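Local structure of ethyl acetate hydrolase (Pseudomonas veronii, 5EFZ) at residues A115-A120 / A203-S208; T297-I302 / K318-S323. The protein hydrolyses ethyl acetate to ethanol and acetate, a step in the bacterial breakdown of short-chain methyl ketones such as 2-butanone. All coordinates share one frame; numbering follows the deposited sequence.

Contact 1 (A115-A120 / A203-S208). With EDO (1,2-ethanediol), chain L.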
ATOM      1  N   ALA A 115       7.249  33.109  -0.013  1.00 24.60           N
ATOM      2  CA  ALA A 115       8.225  32.422  -0.855  1.00 25.31           C
ATOM      3  C   ALA A 115       8.696  31.088  -0.260  1.00 26.35           C
ATOM      4  O   ALA A 115       8.973  31.004   0.945  1.00 27.15           O
ATOM      5  CB  ALA A 115       9.445  33.363  -1.099  1.00 30.01           C
ATOM      6  N   GLY A 116       8.784  30.051  -1.098  1.00 25.10           N
ATOM      7  CA  GLY A 116       9.430  28.801  -0.705  1.00 23.60           C
ATOM      8  C   GLY A 116       8.786  28.201   0.539  1.00 25.42           C
ATOM      9  O   GLY A 116       7.557  28.002   0.558  1.00 24.18           O
ATOM     10  N   PRO A 117       9.595  27.944   1.594  1.00 27.43           N
ATOM     11  CA  PRO A 117       9.120  27.364   2.859  1.00 28.61           C
ATOM     12  C   PRO A 117       8.081  28.260   3.513  1.00 28.29           C
ATOM     13  O   PRO A 117       7.321  27.792   4.357  1.00 32.69           O
ATOM     14  CB  PRO A 117      10.387  27.322   3.748  1.00 29.47           C
ATOM     15  CG  PRO A 117      11.515  27.527   2.848  1.00 31.38           C
ATOM     16  CD  PRO A 117      11.033  28.283   1.657  1.00 30.81           C
ATOM     17  N   GLY A 118       8.073  29.541   3.154  1.00 26.08           N
ATOM     18  CA  GLY A 118       7.095  30.472   3.708  1.00 25.33           C
ATOM     19  C   GLY A 118       5.669  30.340   3.162  1.00 25.28           C
ATOM     20  O   GLY A 118       4.752  30.970   3.700  1.00 22.59           O
ATOM     21  N   PHE A 119       5.473  29.545   2.109  1.00 23.60           N
ATOM     22  CA  PHE A 119       4.148  29.476   1.457  1.00 22.61           C
ATOM     23  C   PHE A 119       3.087  28.979   2.433  1.00 23.93           C
ATOM     24  O   PHE A 119       3.362  28.152   3.305  1.00 22.33           O
ATOM     25  CB  PHE A 119       4.169  28.577   0.221  1.00 20.37           C
ATOM     26  CG  PHE A 119       3.020  28.858  -0.751  1.00 20.89           C
ATOM     27  CD1 PHE A 119       2.985  30.056  -1.468  1.00 21.40           C
ATOM     28  CD2 PHE A 119       1.984  27.934  -0.922  1.00 19.46           C
ATOM     29  CE1 PHE A 119       1.941  30.351  -2.371  1.00 21.23           C
ATOM     30  CE2 PHE A 119       0.920  28.198  -1.846  1.00 20.13           C
ATOM     31  CZ  PHE A 119       0.898  29.414  -2.562  1.00 20.94           C
ATOM     32  N   ALA A 120       1.884  29.516   2.308  1.00 22.77           N
ATOM     33  CA  ALA A 120       0.831  29.257   3.292  1.00 24.57           C
ATOM     34  C   ALA A 120       0.247  27.855   3.160  1.00 23.44           C
ATOM     35  O   ALA A 120       0.391  27.200   2.128  1.00 22.20           O
ATOM     36  CB  ALA A 120      -0.294  30.301   3.155  1.00 24.72           C
ATOM     37  N   ALA A 203      14.971  21.895   4.948  1.00 26.79           N
ATOM     38  CA  ALA A 203      13.830  22.560   5.549  1.00 27.55           C
ATOM     39  C   ALA A 203      13.138  23.455   4.538  1.00 28.68           C
ATOM     40  O   ALA A 203      12.507  24.460   4.907  1.00 28.43           O
ATOM     41  CB  ALA A 203      14.264  23.366   6.770  1.00 28.82           C
ATOM     42  N   GLY A 204      13.262  23.096   3.260  1.00 25.54           N
ATOM     43  CA  GLY A 204      12.585  23.830   2.203  1.00 23.81           C
ATOM     44  C   GLY A 204      13.464  24.843   1.505  1.00 23.42           C
ATOM     45  O   GLY A 204      13.034  25.495   0.529  1.00 22.82           O
ATOM     46  N   LEU A 205      14.713  24.948   1.975  1.00 21.40           N
ATOM     47  CA  LEU A 205      15.675  25.913   1.435  1.00 24.86           C
ATOM     48  C   LEU A 205      16.690  25.287   0.487  1.00 27.11           C
ATOM     49  O   LEU A 205      17.779  25.825   0.312  1.00 31.22           O
ATOM     50  CB  LEU A 205      16.437  26.594   2.585  1.00 27.52           C
ATOM     51  CG  LEU A 205      15.601  27.318   3.638  1.00 30.19           C
ATOM     52  CD1 LEU A 205      16.506  27.651   4.800  1.00 30.35           C
ATOM     53  CD2 LEU A 205      15.029  28.592   3.052  1.00 34.33           C
ATOM     54  N   TYR A 206      16.338  24.150  -0.106  1.00 25.68           N
ATOM     55  CA  TYR A 206      17.227  23.432  -1.019  1.00 27.76           C
ATOM     56  C   TYR A 206      17.668  24.299  -2.180  1.00 33.48           C
ATOM     57  O   TYR A 206      16.920  25.182  -2.626  1.00 33.57           O
ATOM     58  CB  TYR A 206      16.526  22.176  -1.539  1.00 24.50           C
ATOM     59  CG  TYR A 206      15.101  22.443  -2.002  1.00 22.52           C
ATOM     60  CD1 TYR A 206      14.837  22.882  -3.304  1.00 23.46           C
ATOM     61  CD2 TYR A 206      14.036  22.244  -1.155  1.00 21.66           C
ATOM     62  CE1 TYR A 206      13.533  23.121  -3.732  1.00 22.60           C
ATOM     63  CE2 TYR A 206      12.733  22.473  -1.572  1.00 21.63           C
ATOM     64  CZ  TYR A 206      12.498  22.925  -2.850  1.00 20.06           C
ATOM     65  OH  TYR A 206      11.194  23.121  -3.270  1.00 19.48           O
ATOM     66  N   ARG A 207      18.885  24.049  -2.679  1.00 39.73           N
ATOM     67  CA  ARG A 207      19.440  24.878  -3.741  1.00 45.82           C
ATOM     68  C   ARG A 207      18.636  24.683  -5.017  1.00 45.08           C
ATOM     69  O   ARG A 207      18.338  25.642  -5.715  1.00 48.83           O
ATOM     70  CB  ARG A 207      20.930  24.570  -3.976  1.00 52.67           C
ATOM     71  CG  ARG A 207      21.245  23.192  -4.545  1.00 54.15           C
ATOM     72  CD  ARG A 207      22.682  23.119  -5.107  1.00 59.03           C
ATOM     73  NE  ARG A 207      22.884  21.838  -5.775  1.00 60.54           N
ATOM     74  CZ  ARG A 207      23.203  20.717  -5.135  1.00 61.70           C
ATOM     75  NH1 ARG A 207      23.365  20.739  -3.818  1.00 61.87           N
ATOM     76  NH2 ARG A 207      23.349  19.580  -5.801  1.00 61.81           N
ATOM     77  N   SER A 208      18.258  23.448  -5.305  1.00 40.40           N
ATOM     78  CA  SER A 208      17.457  23.175  -6.483  1.00 39.46           C
ATOM     79  C   SER A 208      16.674  21.900  -6.272  1.00 36.02           C
ATOM     80  O   SER A 208      16.989  21.115  -5.371  1.00 32.65           O
ATOM     81  CB  SER A 208      18.336  23.062  -7.731  1.00 43.03           C
ATOM     82  OG  SER A 208      18.916  21.773  -7.828  1.00 44.00           O
TER
HETATM   83  C1  EDO L 406       5.809  25.161   1.151  1.00 42.28           C
HETATM   84  O1  EDO L 406       5.307  23.807   1.291  1.00 41.83           O
HETATM   85  C2  EDO L 406       5.537  26.077   2.357  1.00 40.29           C
HETATM   86  O2  EDO L 406       4.493  25.655   3.257  1.00 37.24           O
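Pro117 lays one side of its pyrrolidine ring against the backbone of Ala203 and Gly204, where two loops of this alpha/beta hydrolase meet at the periphery of the fold. One loop leads from strand 92-96 to helix 124-139; the other joins helices 182-196 and 213-227. CG of Pro117 sits 3.4 Å from Gly204 O, and CB of Pro117 is 3.7 Å from Ala203 O, so the ring rests on two successive carbonyl oxygens by van der Waals contact. Proline suits this place because its compact, apolar ring can lie against the neighbouring main chain, while Gly204, with phi at 98° and no side chain, lets the ring come close. Leu205 adds an apolar edge: its CG lies anti to its carbonyl carbon (chi1 -57°), and CD2 reaches to 3.7 Å from Pro117 CG. Pro117 also starts a short 3-10 turn, in which Gly118 N donates to Ala115 O and Phe119 N to Gly116 O. The positive phi of Gly116 just before it again favours glycine. Helix 263-274 backs the junction, with Asn264 touching Pro117 and giving its ND2 to Gly204 O. Beside the carbonyl oxygens of the turn an ethanediol molecule, probably from the crystallisation liquor, packs its C2 at 3.6 Å from Phe119 CB and donates from its O2 to Phe119 O over 2.7 Å.

Contact 2 (T297-I302 / K318-S323). With EDO (1,2-ethanediol), chain H.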
ATOM      1  N   THR A 297     -25.062  13.641  -9.346  1.00 18.56           N
ATOM      2  CA  THR A 297     -23.687  13.241  -9.043  1.00 18.45           C
ATOM      3  C   THR A 297     -23.372  11.763  -9.320  1.00 16.84           C
ATOM      4  O   THR A 297     -24.113  10.882  -8.883  1.00 20.83           O
ATOM      5  CB  THR A 297     -23.371  13.522  -7.545  1.00 22.76           C
ATOM      6  OG1 THR A 297     -23.657  14.892  -7.255  1.00 22.33           O
ATOM      7  CG2 THR A 297     -21.914  13.221  -7.219  1.00 22.79           C
ATOM      8  N   TYR A 298     -22.292  11.516 -10.062  1.00 18.22           N
ATOM      9  CA  TYR A 298     -21.731  10.168 -10.253  1.00 18.14           C
ATOM     10  C   TYR A 298     -20.488  10.010  -9.372  1.00 18.35           C
ATOM     11  O   TYR A 298     -19.540  10.817  -9.449  1.00 18.87           O
ATOM     12  CB  TYR A 298     -21.336   9.919 -11.726  1.00 17.65           C
ATOM     13  CG  TYR A 298     -22.478   9.646 -12.678  1.00 17.27           C
ATOM     14  CD1 TYR A 298     -23.802   9.751 -12.267  1.00 18.31           C
ATOM     15  CD2 TYR A 298     -22.227   9.303 -14.002  1.00 19.35           C
ATOM     16  CE1 TYR A 298     -24.855   9.516 -13.165  1.00 22.55           C
ATOM     17  CE2 TYR A 298     -23.269   9.063 -14.904  1.00 20.95           C
ATOM     18  CZ  TYR A 298     -24.561   9.171 -14.476  1.00 23.70           C
ATOM     19  OH  TYR A 298     -25.577   8.935 -15.363  1.00 25.33           O
ATOM     20  N   VAL A 299     -20.502   8.980  -8.524  1.00 18.08           N
ATOM     21  CA  VAL A 299     -19.375   8.655  -7.660  1.00 17.12           C
ATOM     22  C   VAL A 299     -18.663   7.478  -8.316  1.00 18.09           C
ATOM     23  O   VAL A 299     -19.278   6.414  -8.518  1.00 17.18           O
ATOM     24  CB  VAL A 299     -19.842   8.275  -6.233  1.00 16.76           C
ATOM     25  CG1 VAL A 299     -18.625   7.870  -5.345  1.00 14.40           C
ATOM     26  CG2 VAL A 299     -20.669   9.414  -5.599  1.00 17.69           C
ATOM     27  N   MET A 300     -17.418   7.698  -8.716  1.00 17.90           N
ATOM     28  CA  MET A 300     -16.723   6.755  -9.603  1.00 18.24           C
ATOM     29  C   MET A 300     -15.336   6.386  -9.090  1.00 15.37           C
ATOM     30  O   MET A 300     -14.327   6.840  -9.615  1.00 16.85           O
ATOM     31  CB  MET A 300     -16.644   7.351 -11.035  1.00 17.12           C
ATOM     32  CG  MET A 300     -18.067   7.705 -11.589  1.00 16.97           C
ATOM     33  SD  MET A 300     -17.993   8.344 -13.273  1.00 25.87           S
ATOM     34  CE  MET A 300     -17.463   6.929 -14.149  1.00 36.80           C
ATOM     35  N   PRO A 301     -15.290   5.520  -8.072  1.00 15.07           N
ATOM     36  CA  PRO A 301     -13.974   4.999  -7.680  1.00 14.83           C
ATOM     37  C   PRO A 301     -13.402   4.092  -8.776  1.00 17.18           C
ATOM     38  O   PRO A 301     -14.168   3.620  -9.617  1.00 19.37           O
ATOM     39  CB  PRO A 301     -14.281   4.180  -6.423  1.00 13.32           C
ATOM     40  CG  PRO A 301     -15.735   3.682  -6.655  1.00 18.18           C
ATOM     41  CD  PRO A 301     -16.400   4.894  -7.326  1.00 16.60           C
ATOM     42  N   ILE A 302     -12.094   3.845  -8.739  1.00 16.68           N
ATOM     43  CA  ILE A 302     -11.459   2.894  -9.641  1.00 17.65           C
ATOM     44  C   ILE A 302     -11.378   1.594  -8.863  1.00 17.74           C
ATOM     45  O   ILE A 302     -10.992   1.614  -7.695  1.00 14.87           O
ATOM     46  CB  ILE A 302     -10.082   3.404 -10.103  1.00 19.92           C
ATOM     47  CG1 ILE A 302     -10.305   4.633 -11.037  1.00 16.73           C
ATOM     48  CG2 ILE A 302      -9.236   2.260 -10.770  1.00 19.05           C
ATOM     49  CD1 ILE A 302      -9.035   5.433 -11.366  1.00 17.75           C
ATOM     50  N   LYS A 318     -23.817   6.751  -0.615  1.00 21.40           N
ATOM     51  CA  LYS A 318     -25.076   6.457   0.058  1.00 25.56           C
ATOM     52  C   LYS A 318     -25.668   7.667   0.738  1.00 25.01           C
ATOM     53  O   LYS A 318     -26.859   7.682   1.019  1.00 24.55           O
ATOM     54  CB  LYS A 318     -24.872   5.333   1.077  1.00 27.64           C
ATOM     55  CG  LYS A 318     -24.595   3.978   0.424  1.00 31.18           C
ATOM     56  CD  LYS A 318     -24.495   2.890   1.485  1.00 36.08           C
ATOM     57  CE  LYS A 318     -24.121   1.542   0.892  1.00 39.13           C
ATOM     58  NZ  LYS A 318     -23.748   0.613   2.015  1.00 43.92           N
ATOM     59  N   MET A 319     -24.841   8.682   1.004  1.00 22.10           N
ATOM     60  CA  MET A 319     -25.277   9.904   1.690  1.00 24.15           C
ATOM     61  C   MET A 319     -25.595  11.079   0.744  1.00 24.14           C
ATOM     62  O   MET A 319     -25.997  12.161   1.191  1.00 24.99           O
ATOM     63  CB  MET A 319     -24.205  10.355   2.703  1.00 26.91           C
ATOM     64  CG  MET A 319     -24.052   9.413   3.899  1.00 28.61           C
ATOM     65  SD  MET A 319     -22.740   9.999   4.998  1.00 36.81           S
ATOM     66  CE  MET A 319     -22.861   8.809   6.330  1.00 85.77           C
ATOM     67  N   ILE A 320     -25.397  10.869  -0.554  1.00 21.44           N
ATOM     68  CA  ILE A 320     -25.613  11.934  -1.545  1.00 21.95           C
ATOM     69  C   ILE A 320     -26.945  11.718  -2.286  1.00 23.50           C
ATOM     70  O   ILE A 320     -27.107  10.752  -3.032  1.00 25.04           O
ATOM     71  CB  ILE A 320     -24.473  11.994  -2.579  1.00 22.22           C
ATOM     72  CG1 ILE A 320     -23.117  12.140  -1.874  1.00 22.81           C
ATOM     73  CG2 ILE A 320     -24.697  13.159  -3.536  1.00 22.00           C
ATOM     74  CD1 ILE A 320     -21.908  12.007  -2.827  1.00 21.81           C
ATOM     75  N   PRO A 321     -27.905  12.626  -2.091  1.00 26.21           N
ATOM     76  CA  PRO A 321     -29.216  12.357  -2.709  1.00 31.44           C
ATOM     77  C   PRO A 321     -29.138  12.487  -4.224  1.00 35.72           C
ATOM     78  O   PRO A 321     -28.286  13.259  -4.641  1.00 38.06           O
ATOM     79  CB  PRO A 321     -30.114  13.435  -2.110  1.00 33.50           C
ATOM     80  CG  PRO A 321     -29.182  14.535  -1.699  1.00 31.78           C
ATOM     81  CD  PRO A 321     -27.870  13.893  -1.338  1.00 26.36           C
ATOM     82  N   ASN A 322     -29.921  11.732  -5.000  1.00 38.15           N
ATOM     83  CA  ASN A 322     -29.947  11.896  -6.466  1.00 43.72           C
ATOM     84  C   ASN A 322     -28.779  11.169  -7.168  1.00 42.04           C
ATOM     85  O   ASN A 322     -28.792  10.979  -8.380  1.00 50.51           O
ATOM     86  CB  ASN A 322     -29.940  13.408  -6.817  1.00 59.75           C
ATOM     87  CG  ASN A 322     -30.345  13.711  -8.242  1.00 60.93           C
ATOM     88  OD1 ASN A 322     -30.803  12.838  -8.983  1.00 61.40           O
ATOM     89  ND2 ASN A 322     -30.156  14.971  -8.642  1.00 59.28           N
ATOM     90  N   SER A 323     -27.795  10.725  -6.397  1.00 31.22           N
ATOM     91  CA  SER A 323     -26.519  10.252  -6.945  1.00 24.64           C
ATOM     92  C   SER A 323     -26.551   8.812  -7.459  1.00 24.32           C
ATOM     93  O   SER A 323     -27.507   8.078  -7.220  1.00 22.82           O
ATOM     94  CB  SER A 323     -25.424  10.376  -5.884  1.00 25.11           C
ATOM     95  OG  SER A 323     -25.640   9.466  -4.811  1.00 23.17           O
TER
HETATM   96  C1  EDO H 402     -19.948   0.831   2.516  1.00 49.04           C
HETATM   97  O1  EDO H 402     -21.226   1.387   2.873  1.00 49.14           O
HETATM   98  C2  EDO H 402     -20.054  -0.689   2.422  1.00 50.26           C
HETATM   99  O2  EDO H 402     -18.961  -1.188   1.629  1.00 49.46           O
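The beta-alpha-beta unit at one edge of the central sheet of the alpha/beta hydrolase fold brings strand 296-300 against the loop leading from helix 310-317 into edge strand 324-325. Val299 and Ile320 make its apolar contact, their side chains crossing at a slant with Val299 CG2 4.0 Å from Ile320 CD1. In Val299, CG1 takes the position anti to the backbone N (chi1 178°), which leaves CG2 as the branch that meets the isoleucine. Branched aliphatic residues fit this buried place, and Leu290 and Cys313 pack on Ile320 and Val299 respectively. Nearer the start of the strand, Thr297 faces Ser323, their CB atoms 4.1 Å apart. Thr297 O receives a bent CA-H...O contact from Ser323 CA at 3.2 Å, 122° at the hydrogen, whereas the threonine hydroxyl is bonded to Ala295 O. A type II beta turn from Ile320 to Ser323 shapes the loop: Pro321 fits its second position and Asn322 adopts the positive phi needed at the third. The main-chain bond closing it is weak, but Ser323 OG donates to Ile320 O over 2.6 Å, tilted 27° from the carbonyl plane. Lys318 NZ bonds an ethanediol, probably from the crystallisation liquor. Backbone bonds of Thr297 and Val299 to Glu324 pair the two strands in parallel, and helix 310-317 connects them, making this a beta-alpha-beta crossover of the alpha/beta hydrolase sheet.

The two contacts lie on opposite sides of the chain's centre, their own centres about 39 Å apart, and share no secondary-structure element. Contact 1 joins two peripheral loops, is only partly buried and relies on a proline ring set against main-chain carbonyls; its glycines serve close approach and unusual backbone angles. Contact 2 is buried at the central sheet, where beta-branched residues of a strand meet the loop that feeds the neighbouring strand. The first brings together regions 83 residues apart in sequence, the second the two ends of a short local connection. Contact 1 lies away from the catalytic residues, whereas the chain continues from the strand of contact 2 to Asp305, inferred to belong to the active site.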